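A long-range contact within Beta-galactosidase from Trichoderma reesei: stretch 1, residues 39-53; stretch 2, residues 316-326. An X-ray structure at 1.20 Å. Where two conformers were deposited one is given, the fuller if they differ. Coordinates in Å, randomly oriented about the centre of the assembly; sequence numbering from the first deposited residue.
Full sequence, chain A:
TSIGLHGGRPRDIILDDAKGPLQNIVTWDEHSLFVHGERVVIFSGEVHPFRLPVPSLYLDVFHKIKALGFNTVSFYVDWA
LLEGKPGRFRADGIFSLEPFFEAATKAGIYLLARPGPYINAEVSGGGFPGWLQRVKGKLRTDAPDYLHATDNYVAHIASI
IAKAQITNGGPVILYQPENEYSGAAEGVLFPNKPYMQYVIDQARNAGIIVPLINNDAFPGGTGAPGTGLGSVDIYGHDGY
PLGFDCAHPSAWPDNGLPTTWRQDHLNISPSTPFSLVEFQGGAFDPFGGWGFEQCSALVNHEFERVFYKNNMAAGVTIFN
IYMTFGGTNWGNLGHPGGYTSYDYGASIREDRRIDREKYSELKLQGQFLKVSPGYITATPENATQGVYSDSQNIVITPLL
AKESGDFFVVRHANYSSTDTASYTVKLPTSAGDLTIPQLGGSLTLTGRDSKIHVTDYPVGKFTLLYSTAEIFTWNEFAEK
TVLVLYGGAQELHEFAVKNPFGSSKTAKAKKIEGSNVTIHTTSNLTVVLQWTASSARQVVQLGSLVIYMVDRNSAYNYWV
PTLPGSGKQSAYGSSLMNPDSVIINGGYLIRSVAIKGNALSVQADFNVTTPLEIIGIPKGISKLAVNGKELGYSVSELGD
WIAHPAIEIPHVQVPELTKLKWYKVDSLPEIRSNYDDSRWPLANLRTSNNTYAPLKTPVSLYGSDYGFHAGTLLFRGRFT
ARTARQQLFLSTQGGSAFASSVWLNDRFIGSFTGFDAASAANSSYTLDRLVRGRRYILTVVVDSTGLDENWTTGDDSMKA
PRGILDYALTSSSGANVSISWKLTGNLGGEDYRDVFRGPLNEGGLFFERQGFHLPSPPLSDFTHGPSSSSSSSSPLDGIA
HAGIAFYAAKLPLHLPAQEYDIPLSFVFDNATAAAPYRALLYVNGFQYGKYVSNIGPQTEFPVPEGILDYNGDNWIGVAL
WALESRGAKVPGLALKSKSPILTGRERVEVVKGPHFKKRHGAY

Stretch 1 (39-53) RVVIFSGEVHPFRLP
Stretch 2 316-326: VTIFNIYMTFG

Asn320 (chi1 t, chi2 58°) accepts a hydrogen bond at OD1 from Ser44 OG (2.8 Å; Ser44 chi1 t) and donates one from ND2 to Glu46 OE1 (2.9 Å). Glu46 (t, p, chi3 0°) takes His48 NE2 at OE2, 2.8 Å. In the backbone, Ile42 and Ser44 each turn both N and O to the other strand, the alternating parallel pattern: hydrogen bonds run from Ile42 N to Thr317 O (2.9 Å), Phe319 N to Ile42 O (2.9 Å), Ser44 N to Phe319 O (2.8 Å) and Ile321 N to Ser44 O (2.9 Å), and Glu46 N to Ile321 O (2.9 Å) extends it. The strand through Ile42 to Glu46 thus runs parallel to that through Phe319 and Asn320, axes crossing at -27°, with Ile42 opposite Ile318 (CA to CA 4.6 Å), Phe43 opposite Phe319, Ser44 opposite Asn320 and Gly45 opposite Ile321. Beyond, a cis peptide precedes Met323, the chain turns corners at Tyr322 and Thr324, and Glu46 O accepts from both Thr324 N (3.1 Å) and Phe325 N (3.2 Å). Water 1 bridges Val40 O and Thr317 O; water 2 links His48 N to Phe325 O.

Met323 (m, m, m) sets CE over the His48 ring (chi1 m), 3.5 Å from its centroid. Phe43 and Phe319, both chi1 t, share one sheet face, their ring planes 15° apart but slid so that they barely overlap, Phe43 CE1 3.4 Å from Phe319 CD2. Ile42 CG2 meets Ile318 CG2 at 4.0 Å on the other. Gly45 CA lies 3.1 Å from Thr324 OG1; a CB there would clash with that oxygen.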

# COMPACT_ATOMS: atom_id res chain seq x y z
N ARG A 39 5.63 11.22 25.44
CA ARG A 39 4.84 10.03 25.12
C ARG A 39 4.02 10.27 23.86
O ARG A 39 3.46 11.38 23.70
CB ARG A 39 3.84 9.70 26.24
CG ARG A 39 4.49 9.11 27.49
CD ARG A 39 3.34 8.57 28.34
NE ARG A 39 3.86 7.97 29.58
CZ ARG A 39 4.38 6.76 29.69
NH1 ARG A 39 4.48 5.96 28.58
NH2 ARG A 39 4.79 6.35 30.88
N VAL A 40 3.88 9.26 23.03
CA VAL A 40 3.12 9.42 21.78
C VAL A 40 2.39 8.12 21.49
O VAL A 40 2.88 7.04 21.83
CB VAL A 40 4.04 9.88 20.65
CG1 VAL A 40 5.20 8.88 20.42
CG2 VAL A 40 3.29 10.09 19.33
N VAL A 41 1.23 8.21 20.86
CA VAL A 41 0.59 7.09 20.22
C VAL A 41 1.13 7.08 18.80
O VAL A 41 0.87 8.06 18.05
CB VAL A 41 -0.94 7.18 20.22
CG1 VAL A 41 -1.55 6.03 19.38
CG2 VAL A 41 -1.49 7.18 21.62
N ILE A 42 1.90 6.08 18.40
CA ILE A 42 2.36 5.97 17.01
C ILE A 42 1.21 5.40 16.19
O ILE A 42 0.72 4.28 16.43
CB ILE A 42 3.60 5.07 16.92
CG1 ILE A 42 4.79 5.70 17.65
CG2 ILE A 42 3.89 4.72 15.46
CD1 ILE A 42 5.24 7.01 17.01
N PHE A 43 0.74 6.19 15.25
CA PHE A 43 -0.36 5.78 14.35
C PHE A 43 0.25 5.95 12.97
O PHE A 43 0.56 7.08 12.56
CB PHE A 43 -1.60 6.64 14.59
CG PHE A 43 -2.92 5.93 14.22
CD1 PHE A 43 -3.01 4.75 13.48
CD2 PHE A 43 -4.10 6.52 14.65
CE1 PHE A 43 -4.24 4.17 13.15
CE2 PHE A 43 -5.33 5.93 14.33
CZ PHE A 43 -5.42 4.77 13.58
N SER A 44 0.46 4.85 12.28
CA SER A 44 1.29 4.73 11.09
C SER A 44 0.55 4.16 9.92
O SER A 44 -0.36 3.35 10.15
CB SER A 44 2.47 3.81 11.49
OG SER A 44 3.35 3.62 10.38
N GLY A 45 0.98 4.54 8.74
CA GLY A 45 0.41 3.97 7.53
C GLY A 45 1.50 3.31 6.69
O GLY A 45 2.57 3.92 6.55
N GLU A 46 1.24 2.21 6.06
CA GLU A 46 2.22 1.55 5.23
C GLU A 46 2.24 2.14 3.80
O GLU A 46 1.16 2.27 3.19
CB GLU A 46 1.89 0.05 5.09
CG GLU A 46 3.03 -0.72 4.47
CD GLU A 46 4.09 -1.23 5.42
OE1 GLU A 46 4.02 -1.02 6.66
OE2 GLU A 46 5.05 -1.88 4.91
N VAL A 47 3.45 2.46 3.34
CA VAL A 47 3.72 2.99 1.99
C VAL A 47 4.99 2.34 1.48
O VAL A 47 5.95 2.28 2.24
CB VAL A 47 3.91 4.51 2.02
CG1 VAL A 47 4.28 5.05 0.62
CG2 VAL A 47 2.68 5.23 2.57
N HIS A 48 4.99 1.87 0.24
CA HIS A 48 6.19 1.19 -0.27
C HIS A 48 6.80 2.05 -1.35
O HIS A 48 6.21 2.21 -2.40
CB HIS A 48 5.84 -0.17 -0.86
CG HIS A 48 5.34 -1.11 0.22
ND1 HIS A 48 4.71 -2.26 -0.04
CD2 HIS A 48 5.47 -0.97 1.58
CE1 HIS A 48 4.42 -2.83 1.15
NE2 HIS A 48 4.86 -2.07 2.14
N PRO A 49 7.96 2.66 -1.10
CA PRO A 49 8.51 3.64 -2.06
C PRO A 49 8.69 3.04 -3.44
O PRO A 49 8.51 3.74 -4.44
CB PRO A 49 9.83 4.09 -1.44
CG PRO A 49 10.12 3.15 -0.33
CD PRO A 49 8.79 2.55 0.12
N PHE A 50 9.06 1.76 -3.51
CA PHE A 50 9.30 1.18 -4.82
C PHE A 50 8.05 0.92 -5.63
O PHE A 50 8.17 0.61 -6.82
CB PHE A 50 10.11 -0.14 -4.63
CG PHE A 50 9.45 -1.12 -3.69
CD1 PHE A 50 8.47 -2.00 -4.17
CD2 PHE A 50 9.82 -1.14 -2.34
CE1 PHE A 50 7.82 -2.90 -3.32
CE2 PHE A 50 9.14 -2.03 -1.51
CZ PHE A 50 8.15 -2.88 -1.96
N ARG A 51 6.87 1.07 -5.03
CA ARG A 51 5.60 0.91 -5.76
C ARG A 51 5.07 2.25 -6.31
O ARG A 51 4.01 2.27 -6.94
CB ARG A 51 4.57 0.27 -4.86
CG ARG A 51 4.81 -1.28 -4.86
CD ARG A 51 3.98 -1.98 -3.80
NE ARG A 51 3.74 -3.39 -4.15
CZ ARG A 51 3.80 -4.41 -3.31
NH1 ARG A 51 4.19 -4.31 -2.05
NH2 ARG A 51 3.45 -5.58 -3.84
N LEU A 52 5.85 3.32 -6.18
CA LEU A 52 5.51 4.65 -6.71
C LEU A 52 6.81 5.29 -7.18
O LEU A 52 7.45 6.01 -6.39
CB LEU A 52 4.79 5.51 -5.65
CG LEU A 52 4.39 6.90 -6.15
CD1 LEU A 52 3.51 6.85 -7.37
CD2 LEU A 52 3.69 7.66 -5.02
N PRO A 53 7.25 4.98 -8.39
CA PRO A 53 8.57 5.44 -8.86
C PRO A 53 8.52 6.85 -9.39
O PRO A 53 9.04 7.16 -10.49
CB PRO A 53 8.88 4.41 -9.96
CG PRO A 53 7.52 4.12 -10.57
CD PRO A 53 6.57 4.11 -9.36
N VAL A 316 -3.65 -0.54 22.11
CA VAL A 316 -2.51 -0.42 21.17
C VAL A 316 -1.94 0.98 21.18
O VAL A 316 -2.66 1.97 21.10
CB VAL A 316 -2.98 -0.84 19.77
CG1 VAL A 316 -3.95 0.19 19.12
CG2 VAL A 316 -1.79 -1.11 18.87
N THR A 317 -0.59 1.08 21.23
CA THR A 317 0.01 2.41 21.18
C THR A 317 1.07 2.50 20.07
O THR A 317 1.62 3.58 19.89
CB THR A 317 0.61 2.85 22.50
OG1 THR A 317 1.53 1.84 22.91
CG2 THR A 317 -0.49 3.03 23.58
N ILE A 318 1.32 1.39 19.33
CA ILE A 318 2.11 1.51 18.07
C ILE A 318 1.23 0.73 17.09
O ILE A 318 1.04 -0.49 17.28
CB ILE A 318 3.52 0.92 18.17
CG1 ILE A 318 4.37 1.67 19.21
CG2 ILE A 318 4.17 0.91 16.77
CD1 ILE A 318 5.76 1.11 19.39
N PHE A 319 0.65 1.43 16.11
CA PHE A 319 -0.44 0.84 15.31
C PHE A 319 -0.21 1.23 13.87
O PHE A 319 -0.32 2.42 13.53
CB PHE A 319 -1.75 1.43 15.87
CG PHE A 319 -3.04 0.86 15.28
CD1 PHE A 319 -3.15 -0.39 14.68
CD2 PHE A 319 -4.17 1.65 15.42
CE1 PHE A 319 -4.39 -0.86 14.23
CE2 PHE A 319 -5.40 1.18 14.95
CZ PHE A 319 -5.51 -0.05 14.38
N ASN A 320 0.09 0.26 12.99
CA ASN A 320 0.39 0.55 11.59
C ASN A 320 -0.61 -0.16 10.69
O ASN A 320 -0.87 -1.35 10.87
CB ASN A 320 1.80 0.10 11.26
CG ASN A 320 2.15 0.30 9.79
OD1 ASN A 320 2.08 1.42 9.26
ND2 ASN A 320 2.49 -0.76 9.08
N ILE A 321 -1.16 0.60 9.76
CA ILE A 321 -2.19 0.11 8.85
C ILE A 321 -1.60 -0.31 7.52
O ILE A 321 -1.04 0.49 6.78
CB ILE A 321 -3.25 1.22 8.61
CG1 ILE A 321 -3.88 1.73 9.94
CG2 ILE A 321 -4.34 0.74 7.62
CD1 ILE A 321 -4.37 0.58 10.84
N TYR A 322 -1.67 -1.65 7.24
CA TYR A 322 -1.06 -2.25 6.04
C TYR A 322 -2.23 -2.55 5.11
O TYR A 322 -3.01 -3.45 5.48
CB TYR A 322 -0.29 -3.52 6.45
CG TYR A 322 0.47 -4.09 5.27
CD1 TYR A 322 -0.15 -4.74 4.20
CD2 TYR A 322 1.87 -3.99 5.18
CE1 TYR A 322 0.53 -5.25 3.14
CE2 TYR A 322 2.60 -4.49 4.12
CZ TYR A 322 1.92 -5.11 3.10
OH TYR A 322 2.61 -5.58 2.01
N MET A 323 -2.34 -2.04 3.89
CA MET A 323 -1.63 -0.87 3.36
C MET A 323 -2.44 0.40 3.67
O MET A 323 -3.67 0.33 3.82
CB MET A 323 -1.55 -0.96 1.84
CG MET A 323 -0.70 -2.15 1.32
SD MET A 323 1.01 -2.11 1.90
CE MET A 323 1.66 -0.70 1.00
N THR A 324 -1.77 1.54 3.67
CA THR A 324 -2.47 2.83 3.64
C THR A 324 -2.47 3.40 2.24
O THR A 324 -3.51 3.89 1.80
CB THR A 324 -1.87 3.76 4.69
OG1 THR A 324 -2.14 3.17 6.00
CG2 THR A 324 -2.53 5.12 4.70
N PHE A 325 -1.36 3.32 1.53
CA PHE A 325 -1.31 3.61 0.10
C PHE A 325 -0.59 2.41 -0.53
O PHE A 325 0.57 2.16 -0.12
CB PHE A 325 -0.57 4.93 -0.20
CG PHE A 325 -0.24 5.02 -1.69
CD1 PHE A 325 -1.23 5.23 -2.63
CD2 PHE A 325 1.10 4.88 -2.10
CE1 PHE A 325 -0.91 5.30 -3.99
CE2 PHE A 325 1.40 4.95 -3.45
CZ PHE A 325 0.40 5.17 -4.38
N GLY A 326 -1.18 1.70 -1.47
CA GLY A 326 -0.61 0.51 -2.03
C GLY A 326 0.24 0.74 -3.25
O GLY A 326 1.30 0.13 -3.43
O HOH W 1 3.86 4.56 21.32
O HOH W 2 2.82 1.70 -1.48